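Local atomic coordinates of metalloregulator ScaR (Streptococcus gordonii, PDB entry 3HRS), a protein that represses transcription in response to manganese, acting as a homodimer of the DtxR/MntR family that probably binds its operator DNA through winged helix-turn-helix domains. Residues 6-11 with 66-71; 50-53 with 57-60; 79-84 with 113-118; 141-146 with 188-193; 161-166 with 203-208. All coordinates share one frame; numbering follows the deposited sequence.

Contact 1: 6-11 with 66-71; sequences DYLKCL and KLVSDL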
# COMPACT_ATOMS: atom_id res chain seq x y z
N ASP A 6 6.00 13.78 -10.65
CA ASP A 6 4.81 14.63 -10.75
C ASP A 6 5.01 15.67 -11.82
O ASP A 6 4.06 16.18 -12.40
CB ASP A 6 4.51 15.33 -9.43
CG ASP A 6 4.19 14.37 -8.33
OD1 ASP A 6 4.55 14.68 -7.18
OD2 ASP A 6 3.59 13.31 -8.62
N TYR A 7 6.26 16.02 -12.06
CA TYR A 7 6.55 16.98 -13.11
C TYR A 7 6.39 16.32 -14.47
O TYR A 7 5.76 16.87 -15.36
CB TYR A 7 7.96 17.53 -12.93
CG TYR A 7 8.05 18.72 -12.00
CD1 TYR A 7 8.30 18.56 -10.65
CD2 TYR A 7 7.92 20.01 -12.49
CE1 TYR A 7 8.39 19.65 -9.81
CE2 TYR A 7 8.01 21.10 -11.66
CZ TYR A 7 8.25 20.92 -10.32
OH TYR A 7 8.34 22.02 -9.50
N LEU A 8 6.97 15.13 -14.63
CA LEU A 8 6.95 14.42 -15.91
C LEU A 8 5.52 14.14 -16.31
O LEU A 8 5.20 14.22 -17.49
CB LEU A 8 7.71 13.10 -15.86
CG LEU A 8 9.10 13.04 -16.50
CD1 LEU A 8 9.39 11.61 -16.88
CD2 LEU A 8 9.22 13.95 -17.73
N LYS A 9 4.68 13.78 -15.34
CA LYS A 9 3.27 13.54 -15.66
C LYS A 9 2.74 14.84 -16.26
O LYS A 9 2.27 14.85 -17.40
CB LYS A 9 2.47 13.16 -14.42
CG LYS A 9 1.30 12.23 -14.69
CD LYS A 9 0.01 12.99 -14.98
CE LYS A 9 -0.77 13.29 -13.70
NZ LYS A 9 -1.56 12.13 -13.16
N CYS A 10 2.84 15.92 -15.50
CA CYS A 10 2.42 17.24 -15.95
C CYS A 10 2.91 17.54 -17.38
O CYS A 10 2.13 17.60 -18.32
CB CYS A 10 2.91 18.30 -14.97
SG CYS A 10 2.82 20.00 -15.58
N LEU A 11 4.21 17.72 -17.53
CA LEU A 11 4.80 17.96 -18.83
C LEU A 11 4.26 17.03 -19.89
O LEU A 11 4.14 17.41 -21.06
CB LEU A 11 6.31 17.76 -18.73
CG LEU A 11 6.92 18.85 -17.88
CD1 LEU A 11 8.23 18.38 -17.31
CD2 LEU A 11 7.10 20.06 -18.77
N LYS A 66 9.29 6.03 -20.94
CA LYS A 66 9.26 4.78 -20.23
C LYS A 66 8.89 5.03 -18.76
O LYS A 66 8.18 4.22 -18.14
CB LYS A 66 10.59 4.04 -20.38
CG LYS A 66 10.59 3.01 -21.52
CD LYS A 66 11.90 2.18 -21.53
CE LYS A 66 11.84 1.03 -22.54
NZ LYS A 66 10.90 1.34 -23.69
N LEU A 67 9.32 6.18 -18.22
CA LEU A 67 9.02 6.53 -16.84
C LEU A 67 7.57 6.91 -16.69
O LEU A 67 6.90 6.47 -15.75
CB LEU A 67 9.81 7.72 -16.39
CG LEU A 67 10.38 7.76 -14.98
CD1 LEU A 67 10.11 9.15 -14.47
CD2 LEU A 67 9.79 6.75 -14.02
N VAL A 68 7.11 7.78 -17.58
CA VAL A 68 5.73 8.24 -17.59
C VAL A 68 4.83 7.03 -17.54
O VAL A 68 3.89 6.99 -16.76
CB VAL A 68 5.40 9.10 -18.85
CG1 VAL A 68 3.89 9.20 -19.06
CG2 VAL A 68 6.01 10.50 -18.72
N SER A 69 5.15 6.05 -18.37
CA SER A 69 4.41 4.80 -18.45
C SER A 69 4.32 4.12 -17.08
O SER A 69 3.22 3.82 -16.60
CB SER A 69 5.07 3.89 -19.49
OG SER A 69 4.51 2.60 -19.51
N ASP A 70 5.45 3.89 -16.42
CA ASP A 70 5.39 3.38 -15.04
C ASP A 70 4.46 4.14 -14.11
O ASP A 70 3.71 3.53 -13.36
CB ASP A 70 6.77 3.36 -14.40
CG ASP A 70 7.49 2.06 -14.64
OD1 ASP A 70 8.30 1.68 -13.77
OD2 ASP A 70 7.25 1.42 -15.68
N LEU A 71 4.55 5.47 -14.13
CA LEU A 71 3.68 6.32 -13.32
C LEU A 71 2.21 5.99 -13.57
O LEU A 71 1.39 5.92 -12.65
CB LEU A 71 3.90 7.77 -13.72
CG LEU A 71 5.09 8.37 -13.00
CD1 LEU A 71 5.23 9.82 -13.41
CD2 LEU A 71 4.90 8.20 -11.48

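Contact 2: 50-53 with 57-60; sequences LIKD and GYLL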
# COMPACT_ATOMS: atom_id res chain seq x y z
N LEU A 50 14.06 14.51 -20.53
CA LEU A 50 13.64 15.34 -21.66
C LEU A 50 14.79 16.16 -22.22
O LEU A 50 15.84 16.28 -21.57
CB LEU A 50 12.45 16.23 -21.26
CG LEU A 50 12.40 16.62 -19.79
CD1 LEU A 50 13.58 17.48 -19.50
CD2 LEU A 50 11.11 17.36 -19.44
N ILE A 51 14.62 16.69 -23.43
CA ILE A 51 15.55 17.65 -24.02
C ILE A 51 14.82 18.94 -24.43
O ILE A 51 13.61 18.92 -24.70
CB ILE A 51 16.16 17.09 -25.29
CG1 ILE A 51 15.05 16.95 -26.35
CG2 ILE A 51 16.89 15.77 -25.00
CD1 ILE A 51 15.37 15.99 -27.48
N LYS A 52 15.52 20.07 -24.48
CA LYS A 52 14.91 21.31 -24.96
C LYS A 52 14.55 21.19 -26.44
O LYS A 52 15.20 20.47 -27.18
CB LYS A 52 15.84 22.52 -24.76
CG LYS A 52 15.80 23.17 -23.38
CD LYS A 52 17.13 23.86 -23.06
CE LYS A 52 17.01 24.91 -21.95
NZ LYS A 52 16.53 26.23 -22.47
N ASP A 53 13.50 21.87 -26.87
CA ASP A 53 13.18 21.91 -28.29
C ASP A 53 12.47 23.22 -28.62
O ASP A 53 11.76 23.75 -27.77
CB ASP A 53 12.34 20.70 -28.68
CG ASP A 53 11.92 20.73 -30.12
OD1 ASP A 53 10.74 21.07 -30.38
OD2 ASP A 53 12.78 20.43 -30.98
N GLY A 57 9.17 23.23 -26.73
CA GLY A 57 9.70 23.61 -25.44
C GLY A 57 10.53 22.49 -24.84
O GLY A 57 11.75 22.63 -24.68
N TYR A 58 9.87 21.38 -24.52
CA TYR A 58 10.58 20.15 -24.19
C TYR A 58 9.98 18.98 -24.94
O TYR A 58 8.78 18.96 -25.20
CB TYR A 58 10.54 19.87 -22.71
CG TYR A 58 10.98 21.01 -21.84
CD1 TYR A 58 10.06 21.90 -21.32
CD2 TYR A 58 12.31 21.18 -21.51
CE1 TYR A 58 10.45 22.94 -20.51
CE2 TYR A 58 12.71 22.22 -20.69
CZ TYR A 58 11.78 23.10 -20.19
OH TYR A 58 12.17 24.13 -19.37
N LEU A 59 10.82 18.02 -25.29
CA LEU A 59 10.38 16.74 -25.83
C LEU A 59 10.84 15.68 -24.86
O LEU A 59 11.91 15.80 -24.28
CB LEU A 59 11.01 16.45 -27.19
CG LEU A 59 10.43 16.95 -28.53
CD1 LEU A 59 9.78 18.28 -28.38
CD2 LEU A 59 11.54 16.99 -29.61
N LEU A 60 10.06 14.62 -24.71
CA LEU A 60 10.49 13.54 -23.84
C LEU A 60 11.34 12.52 -24.59
O LEU A 60 11.12 12.23 -25.78
CB LEU A 60 9.31 12.85 -23.16
CG LEU A 60 8.82 13.63 -21.94
CD1 LEU A 60 8.19 14.92 -22.42
CD2 LEU A 60 7.83 12.83 -21.14

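Contact 3: 79-84 with 113-118; sequences EVFLVH and DQLLDY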
# COMPACT_ATOMS: atom_id res chain seq x y z
N GLU A 79 -5.59 2.41 -8.79
CA GLU A 79 -6.97 2.86 -8.94
C GLU A 79 -7.86 1.63 -9.05
O GLU A 79 -8.75 1.47 -8.23
CB GLU A 79 -7.13 3.75 -10.17
CG GLU A 79 -8.56 4.13 -10.45
CD GLU A 79 -8.93 5.45 -9.84
OE1 GLU A 79 -10.14 5.80 -9.88
OE2 GLU A 79 -8.01 6.15 -9.34
N VAL A 80 -7.61 0.78 -10.05
CA VAL A 80 -8.35 -0.46 -10.25
C VAL A 80 -8.41 -1.31 -8.99
O VAL A 80 -9.44 -1.86 -8.68
CB VAL A 80 -7.73 -1.35 -11.32
CG1 VAL A 80 -8.34 -2.78 -11.25
CG2 VAL A 80 -7.92 -0.74 -12.69
N PHE A 81 -7.31 -1.43 -8.26
CA PHE A 81 -7.36 -2.24 -7.05
C PHE A 81 -8.31 -1.62 -6.02
O PHE A 81 -9.16 -2.30 -5.49
CB PHE A 81 -5.96 -2.49 -6.45
CG PHE A 81 -5.97 -3.15 -5.09
CD1 PHE A 81 -6.21 -4.51 -4.96
CD2 PHE A 81 -5.71 -2.40 -3.94
CE1 PHE A 81 -6.20 -5.12 -3.69
CE2 PHE A 81 -5.68 -3.01 -2.67
CZ PHE A 81 -5.92 -4.36 -2.54
N LEU A 82 -8.16 -0.33 -5.74
CA LEU A 82 -8.93 0.31 -4.69
C LEU A 82 -10.42 0.26 -4.92
O LEU A 82 -11.19 -0.04 -3.98
CB LEU A 82 -8.49 1.76 -4.48
CG LEU A 82 -7.05 1.81 -3.95
CD1 LEU A 82 -6.72 3.21 -3.46
CD2 LEU A 82 -6.87 0.77 -2.84
N VAL A 83 -10.85 0.53 -6.14
CA VAL A 83 -12.29 0.57 -6.37
C VAL A 83 -12.90 -0.81 -6.55
O VAL A 83 -13.92 -1.11 -5.94
CB VAL A 83 -12.73 1.58 -7.46
CG1 VAL A 83 -11.55 2.17 -8.17
CG2 VAL A 83 -13.73 0.95 -8.43
N HIS A 84 -12.28 -1.67 -7.35
CA HIS A 84 -12.81 -3.03 -7.51
C HIS A 84 -12.65 -4.01 -6.34
O HIS A 84 -13.51 -4.88 -6.11
CB HIS A 84 -12.27 -3.66 -8.77
CG HIS A 84 -12.83 -3.05 -10.01
ND1 HIS A 84 -12.71 -3.64 -11.25
CD2 HIS A 84 -13.53 -1.90 -10.19
CE1 HIS A 84 -13.31 -2.89 -12.15
NE2 HIS A 84 -13.82 -1.83 -11.54
N ASP A 113 -0.56 -6.25 -10.47
CA ASP A 113 -1.03 -6.39 -11.84
C ASP A 113 -1.53 -7.80 -12.04
O ASP A 113 -2.60 -8.02 -12.58
CB ASP A 113 0.11 -6.11 -12.82
CG ASP A 113 -0.36 -5.93 -14.25
OD1 ASP A 113 -1.53 -5.58 -14.49
OD2 ASP A 113 0.47 -6.14 -15.15
N GLN A 114 -0.74 -8.75 -11.59
CA GLN A 114 -1.08 -10.14 -11.72
C GLN A 114 -2.35 -10.45 -10.92
O GLN A 114 -3.24 -11.18 -11.39
CB GLN A 114 0.06 -11.01 -11.22
CG GLN A 114 -0.21 -12.46 -11.47
CD GLN A 114 0.98 -13.35 -11.16
OE1 GLN A 114 1.83 -13.02 -10.34
NE2 GLN A 114 1.03 -14.50 -11.84
N LEU A 115 -2.42 -9.92 -9.71
CA LEU A 115 -3.57 -10.16 -8.85
C LEU A 115 -4.86 -9.70 -9.52
O LEU A 115 -5.90 -10.35 -9.42
CB LEU A 115 -3.41 -9.40 -7.55
CG LEU A 115 -4.60 -9.63 -6.64
CD1 LEU A 115 -4.73 -11.12 -6.48
CD2 LEU A 115 -4.41 -8.91 -5.29
N LEU A 116 -4.78 -8.56 -10.21
CA LEU A 116 -5.91 -7.95 -10.87
C LEU A 116 -6.19 -8.61 -12.21
O LEU A 116 -7.14 -8.25 -12.91
CB LEU A 116 -5.68 -6.46 -11.07
CG LEU A 116 -5.40 -5.59 -9.85
CD1 LEU A 116 -5.43 -4.13 -10.28
CD2 LEU A 116 -6.39 -5.81 -8.72
N ASP A 117 -5.36 -9.59 -12.57
CA ASP A 117 -5.53 -10.33 -13.82
C ASP A 117 -5.32 -9.46 -15.05
O ASP A 117 -6.07 -9.57 -16.02
CB ASP A 117 -6.90 -11.01 -13.88
CG ASP A 117 -6.95 -12.14 -14.91
OD1 ASP A 117 -5.88 -12.54 -15.44
OD2 ASP A 117 -8.07 -12.62 -15.19
N TYR A 118 -4.31 -8.60 -14.98
CA TYR A 118 -3.84 -7.82 -16.13
C TYR A 118 -4.90 -6.98 -16.83
O TYR A 118 -5.20 -7.19 -18.00
CB TYR A 118 -3.13 -8.72 -17.14
CG TYR A 118 -2.11 -9.61 -16.47
CD1 TYR A 118 -2.42 -10.93 -16.16
CD2 TYR A 118 -0.85 -9.13 -16.11
CE1 TYR A 118 -1.52 -11.75 -15.55
CE2 TYR A 118 0.08 -9.95 -15.49
CZ TYR A 118 -0.27 -11.26 -15.20
OH TYR A 118 0.61 -12.12 -14.56

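Contact 4: 141-146 with 188-193; sequences LTLEEA and HLYSLE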
# COMPACT_ATOMS: atom_id res chain seq x y z
N LEU A 141 -10.16 10.48 -28.75
CA LEU A 141 -11.13 11.44 -29.29
C LEU A 141 -11.92 12.20 -28.21
O LEU A 141 -12.79 11.64 -27.53
CB LEU A 141 -12.06 10.76 -30.29
CG LEU A 141 -13.03 11.60 -31.14
CD1 LEU A 141 -14.46 11.56 -30.61
CD2 LEU A 141 -12.56 13.04 -31.31
N THR A 142 -11.59 13.48 -28.06
CA THR A 142 -12.20 14.33 -27.03
C THR A 142 -13.54 14.91 -27.50
O THR A 142 -13.79 14.98 -28.70
CB THR A 142 -11.23 15.45 -26.56
OG1 THR A 142 -11.77 16.13 -25.43
CG2 THR A 142 -10.99 16.46 -27.64
N LEU A 143 -14.39 15.32 -26.57
CA LEU A 143 -15.69 15.83 -26.95
C LEU A 143 -15.53 17.07 -27.84
O LEU A 143 -16.17 17.19 -28.88
CB LEU A 143 -16.55 16.17 -25.73
CG LEU A 143 -17.99 16.63 -26.02
CD1 LEU A 143 -18.76 15.55 -26.79
CD2 LEU A 143 -18.77 17.06 -24.77
N GLU A 144 -14.66 17.98 -27.42
CA GLU A 144 -14.51 19.22 -28.17
C GLU A 144 -14.06 18.98 -29.61
O GLU A 144 -14.51 19.67 -30.53
CB GLU A 144 -13.57 20.20 -27.46
CG GLU A 144 -12.13 20.15 -27.93
CD GLU A 144 -11.37 21.40 -27.55
OE1 GLU A 144 -10.26 21.29 -26.99
OE2 GLU A 144 -11.90 22.51 -27.79
N GLU A 145 -13.18 18.00 -29.82
CA GLU A 145 -12.75 17.70 -31.18
C GLU A 145 -13.58 16.57 -31.79
O GLU A 145 -13.07 15.74 -32.55
CB GLU A 145 -11.24 17.43 -31.25
CG GLU A 145 -10.76 16.11 -30.67
CD GLU A 145 -9.29 16.15 -30.25
OE1 GLU A 145 -8.87 15.27 -29.46
OE2 GLU A 145 -8.56 17.06 -30.69
N ALA A 146 -14.87 16.55 -31.47
CA ALA A 146 -15.79 15.57 -32.03
C ALA A 146 -16.58 16.18 -33.18
O ALA A 146 -17.35 17.12 -32.98
CB ALA A 146 -16.73 15.04 -30.95
N HIS A 188 -21.02 29.05 -27.27
CA HIS A 188 -19.75 28.55 -26.77
C HIS A 188 -19.97 27.30 -25.93
O HIS A 188 -19.13 26.95 -25.10
CB HIS A 188 -19.00 29.62 -25.98
CG HIS A 188 -17.99 30.38 -26.78
ND1 HIS A 188 -18.33 31.35 -27.70
CD2 HIS A 188 -16.63 30.31 -26.80
CE1 HIS A 188 -17.23 31.84 -28.25
NE2 HIS A 188 -16.19 31.23 -27.72
N LEU A 189 -21.09 26.62 -26.16
CA LEU A 189 -21.44 25.45 -25.37
C LEU A 189 -21.51 24.15 -26.17
O LEU A 189 -21.63 24.15 -27.39
CB LEU A 189 -22.77 25.66 -24.64
CG LEU A 189 -22.85 26.91 -23.77
CD1 LEU A 189 -24.22 26.99 -23.11
CD2 LEU A 189 -21.73 26.93 -22.74
N TYR A 190 -21.41 23.04 -25.44
CA TYR A 190 -21.65 21.74 -26.02
C TYR A 190 -22.94 21.19 -25.44
O TYR A 190 -23.16 21.24 -24.23
CB TYR A 190 -20.47 20.80 -25.75
CG TYR A 190 -19.19 21.25 -26.43
CD1 TYR A 190 -18.76 20.64 -27.60
CD2 TYR A 190 -18.43 22.28 -25.90
CE1 TYR A 190 -17.59 21.06 -28.23
CE2 TYR A 190 -17.27 22.69 -26.51
CZ TYR A 190 -16.85 22.08 -27.67
OH TYR A 190 -15.69 22.51 -28.28
N SER A 191 -23.80 20.69 -26.31
CA SER A 191 -25.09 20.16 -25.88
C SER A 191 -25.06 18.63 -25.84
O SER A 191 -24.65 17.98 -26.80
CB SER A 191 -26.19 20.65 -26.82
OG SER A 191 -26.03 22.03 -27.12
N LEU A 192 -25.48 18.07 -24.72
CA LEU A 192 -25.51 16.62 -24.58
C LEU A 192 -26.86 16.14 -24.09
O LEU A 192 -27.57 16.86 -23.39
CB LEU A 192 -24.41 16.14 -23.62
CG LEU A 192 -22.97 16.29 -24.12
CD1 LEU A 192 -21.95 15.96 -23.03
CD2 LEU A 192 -22.74 15.42 -25.34
N GLU A 193 -27.19 14.90 -24.45
CA GLU A 193 -28.42 14.25 -24.01
C GLU A 193 -28.08 13.03 -23.16
O GLU A 193 -27.94 11.91 -23.68
CB GLU A 193 -29.25 13.84 -25.23
CG GLU A 193 -30.69 13.50 -24.92
CD GLU A 193 -31.55 14.72 -24.80
OE1 GLU A 193 -32.80 14.57 -24.75
OE2 GLU A 193 -30.99 15.84 -24.76

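Contact 5: 161-166 with 203-208; sequences FDLLTY and QPIAQQ. With SO4 (sulfate ion), chain D.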
# COMPACT_ATOMS: atom_id res chain seq x y z
N PHE A 161 -10.24 15.02 -9.52
CA PHE A 161 -11.25 14.86 -8.48
C PHE A 161 -12.39 15.87 -8.60
O PHE A 161 -13.54 15.60 -8.19
CB PHE A 161 -10.62 14.95 -7.08
CG PHE A 161 -11.64 15.03 -5.97
CD1 PHE A 161 -12.56 14.02 -5.79
CD2 PHE A 161 -11.67 16.11 -5.11
CE1 PHE A 161 -13.51 14.09 -4.78
CE2 PHE A 161 -12.61 16.19 -4.11
CZ PHE A 161 -13.53 15.18 -3.94
N ASP A 162 -12.08 17.05 -9.12
CA ASP A 162 -13.10 18.06 -9.26
C ASP A 162 -13.94 17.73 -10.48
O ASP A 162 -15.17 17.87 -10.46
CB ASP A 162 -12.48 19.46 -9.36
CG ASP A 162 -12.20 20.06 -7.99
OD1 ASP A 162 -11.56 21.14 -7.94
OD2 ASP A 162 -12.61 19.46 -6.97
N LEU A 163 -13.29 17.25 -11.52
CA LEU A 163 -14.00 16.83 -12.71
C LEU A 163 -14.92 15.68 -12.38
O LEU A 163 -16.09 15.71 -12.75
CB LEU A 163 -13.03 16.43 -13.81
CG LEU A 163 -13.66 15.96 -15.11
CD1 LEU A 163 -14.46 17.08 -15.70
CD2 LEU A 163 -12.58 15.50 -16.09
N LEU A 164 -14.41 14.66 -11.69
CA LEU A 164 -15.24 13.51 -11.36
C LEU A 164 -16.47 13.99 -10.61
O LEU A 164 -17.60 13.62 -10.95
CB LEU A 164 -14.48 12.47 -10.54
CG LEU A 164 -13.80 11.29 -11.25
CD1 LEU A 164 -13.54 11.52 -12.72
CD2 LEU A 164 -12.49 10.98 -10.58
N THR A 165 -16.25 14.82 -9.59
CA THR A 165 -17.34 15.33 -8.76
C THR A 165 -18.38 16.03 -9.63
O THR A 165 -19.59 15.82 -9.48
CB THR A 165 -16.82 16.25 -7.63
OG1 THR A 165 -16.20 15.46 -6.61
CG2 THR A 165 -17.94 17.01 -6.99
N TYR A 166 -17.91 16.84 -10.57
CA TYR A 166 -18.79 17.49 -11.53
C TYR A 166 -19.58 16.49 -12.36
O TYR A 166 -20.75 16.71 -12.66
CB TYR A 166 -17.96 18.39 -12.47
CG TYR A 166 -18.72 18.93 -13.66
CD1 TYR A 166 -19.60 20.00 -13.51
CD2 TYR A 166 -18.55 18.39 -14.92
CE1 TYR A 166 -20.29 20.51 -14.60
CE2 TYR A 166 -19.23 18.90 -16.01
CZ TYR A 166 -20.10 19.95 -15.84
OH TYR A 166 -20.79 20.44 -16.93
N GLN A 203 -16.26 24.65 -22.82
CA GLN A 203 -15.09 24.14 -23.52
C GLN A 203 -14.10 23.41 -22.60
O GLN A 203 -13.67 22.30 -22.90
CB GLN A 203 -14.39 25.27 -24.28
CG GLN A 203 -13.29 24.82 -25.23
CD GLN A 203 -11.96 24.57 -24.54
OE1 GLN A 203 -11.73 25.02 -23.41
NE2 GLN A 203 -11.07 23.85 -25.21
N PRO A 204 -13.73 24.02 -21.46
CA PRO A 204 -12.72 23.39 -20.59
C PRO A 204 -13.12 21.99 -20.10
O PRO A 204 -12.23 21.18 -19.83
CB PRO A 204 -12.63 24.37 -19.41
CG PRO A 204 -13.91 25.16 -19.48
CD PRO A 204 -14.14 25.33 -20.94
N ILE A 205 -14.42 21.72 -20.00
CA ILE A 205 -14.89 20.40 -19.60
C ILE A 205 -15.00 19.45 -20.80
O ILE A 205 -14.61 18.30 -20.72
CB ILE A 205 -16.26 20.46 -18.89
CG1 ILE A 205 -16.14 21.11 -17.52
CG2 ILE A 205 -16.86 19.09 -18.77
CD1 ILE A 205 -16.28 22.63 -17.53
N ALA A 206 -15.54 19.94 -21.92
CA ALA A 206 -15.69 19.10 -23.10
C ALA A 206 -14.33 18.58 -23.54
O ALA A 206 -14.21 17.54 -24.20
CB ALA A 206 -16.35 19.87 -24.23
N GLN A 207 -13.31 19.33 -23.15
CA GLN A 207 -11.93 19.07 -23.50
C GLN A 207 -11.41 17.85 -22.74
O GLN A 207 -10.44 17.20 -23.14
CB GLN A 207 -11.14 20.31 -23.10
CG GLN A 207 -9.77 20.48 -23.71
CD GLN A 207 -9.01 21.61 -23.02
OE1 GLN A 207 -7.98 22.08 -23.52
NE2 GLN A 207 -9.53 22.07 -21.88
N GLN A 208 -12.08 17.53 -21.63
CA GLN A 208 -11.61 16.54 -20.67
C GLN A 208 -12.39 15.24 -20.70
O GLN A 208 -12.17 14.36 -19.88
CB GLN A 208 -11.73 17.11 -19.26
CG GLN A 208 -10.62 18.05 -18.85
CD GLN A 208 -10.96 18.74 -17.55
OE1 GLN A 208 -10.32 18.51 -16.52
NE2 GLN A 208 -11.98 19.59 -17.58
S SO4 D . -6.69 15.08 -7.99
O1 SO4 D . -5.80 15.07 -6.84
O2 SO4 D . -7.81 14.20 -7.70
O3 SO4 D . -7.14 16.45 -8.25
O4 SO4 D . -5.99 14.58 -9.18

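Contact 1: 6-11 with 66-71
Helix 4-13, which brings L8 and K9 to the contact, crosses helix 62-84 nearly at right angles: the two short axes pass 9.7 Å apart with 103° between their directions, and K9 and V68 have the closest CA atoms, 6.2 Å. This is the first helix of a winged helix-turn-helix domain resting on the long helix that leads into the metal-binding and dimerisation region, as in other DtxR relatives. Such a steep crossing leaves only a small patch in common, and apolar side chains fill it without any hydrogen bond across. L8 carries most of it. Its CD1 lies 3.5 Å from CD1 of L67, the two leucines crossing at about a right angle, and the same L8 methyl sits 4.0 Å from CG2 of V68. With CG1 of V68 anti to the backbone N (chi1 162°), CG2 is the branch turned to L8. K9 contributes its base, while the rest of its side chain leads away from helix 62-84, in the neighbourhood of D159, a zinc ligand in another structure of this protein, and of a bound sulfate. L71 CD1 lies 4.4 Å from both N and CB of K9.

Contact 2: 50-53 with 57-60
G57 faces D53 at the turn end of a two-stranded antiparallel hairpin, the wing of the winged helix-turn-helix domain. Its backbone has phi +87° and psi -66°, a combination at which a beta carbon would press on the preceding carbonyl oxygen. The pair is joined twice: D53 N donates to G57 O at 2.9 Å, while the return bond from G57 N to D53 O is weak. The D53 carboxylate also binds A56 N within the turn through OD1. Y58 follows in a non-hydrogen-bonded pair with K52. Its CA lies 3.3 Å from I51 O in a CA-H...O contact, and that oxygen also lies at the edge of the ring. The side chain of L50 reaches the tyrosine on one branch, CD2 to Y58 CB at 4.2 Å, and the ring carries on toward helix 34-46. L59 makes the most regular pair, I51 N to L59 O and L59 N to I51 O both 3.0 Å long. On this face, shared with I51 and D53, the isobutyl group covers the aspartate stem, L59 CD1 to D53 CB 3.5 Å. L60 turns to the opposite face, where it meets helices 4-13 and 62-84, and its CA is 4.2 Å from CB of L50.

Contact 3: 79-84 with 113-118
V80 starts the contact, one residue after E79, a zinc ligand in another structure of this protein whose carboxylate leads away from this interface. L116, at the C-terminal end of helix 106-115, reaches out with two methyls that serve two different partners. The L116 and V80 side chains lie alongside, pointing opposite ways, with L116 CD1 3.4 Å from V80 CG1, the branch anti to the backbone N at chi1 166°. CD2 of L116 instead comes to the edge of the F81 ring and in its plane, 4.0 Å from F81 CD1, the two side chains crossing at about a right angle. L115 adds a looser touch, its CD2 4.5 Å from F81 CE1. Immediately after L116 the chain closes the helix with a Schellman motif at D117. No hydrogen bond crosses between the segments. V80 borders C122, another zinc ligand, whereas F81 meets F81 and F108 of the second subunit, so the C-terminal end of helix 62-84 lies between the end of helix 106-115, the metal-site loop and the dimer interface.

Contact 4: 141-146 with 188-193
The C-terminal FeoA domain has an SH3-like fold, and here its entry loop, with L143 and E144 in front, covers Y190 and L192 on one face of strand 189-194. A type I turn from L143 to A146 shapes the loop, closed by A146 N to L143 O at 3.0 Å. The ends of L143 and L192 meet head-on, L143 CD2 to L192 CD1 3.8 Å; CG of L143 stands anti to the backbone N (chi1 -176°), which extends the side chain toward the strand. The same L143 CD2 lies 4.2 Å from CB of Y190. Farther out, the tyrosine runs aslant against E144, with CE1 3.6 Å from E144 CA and OH 3.2 Å from E144 CB, while L201 and A206 continue the apolar layer around L143. The E144 carboxylate is turned 75° from the ring plane, and OE2 stays 3.8 Å from Y190 OH. That carboxylate oxygen is instead hydrogen-bonded to Q203 NE2. Loop and strand thus meet through packing, with no hydrogen bond between the segments, and the carboxylate finds its hydrogen-bond partner in Q203 of the short helix 203-206, not in the tyrosine.

Contact 5: 161-166 with 203-208
Q208 behaves across this contact as an apolar side chain, lying alongside L163 while its amide is bonded back into its own segment. The two side chains run antiparallel, L163 CD2 being 3.7 Å from Q208 CB and L163 CD1 4.0 Å from Q208 NE2. That nitrogen donates to P204 O at 2.8 Å, from 36° out of the carbonyl plane, a bond that would limit the rotation of the amide and keep its flank against the leucine. One turn on, Y166 slants across I205, with CE2 3.6 Å from I205 CG2. L163 and Y166, three residues apart, leave the same side of helix 161-168, and with CG anti to the backbone N in both they reach toward 203-208. At the start of that helix F161 N gives a weak hydrogen bond of 3.1 Å to O2 of a sulfate, probably from the crystallisation liquor, and F161 O accepts from both N and OG1 of T165. The F161 ring stacks on H94 of the middle domain. No hydrogen bond crosses between the two segments, which implies that they meet through apolar contact and the flank of one amide.

Overall arrangement
Contacts 1 and 2 come first along the chain, contact 3 next, and contacts 4 and 5, whose segments alternate, last. Contact 2 falls between the two segments of contact 1, and they share packing, L8 and V68 meeting L60 and L11 meeting L50, so the wing and the first helix form one core with the base of helix 62-84. That helix runs on to contact 3, whose centre is about 20 Å from that of contact 1, linking DNA-binding unit to dimer interface. Contacts 4 and 5, with centres about 12 Å apart, are stitched together by E144 with Q203 inside the FeoA domain. D159, just before contact 5, and E79 in contact 3 are zinc ligands, so metal could connect the domains.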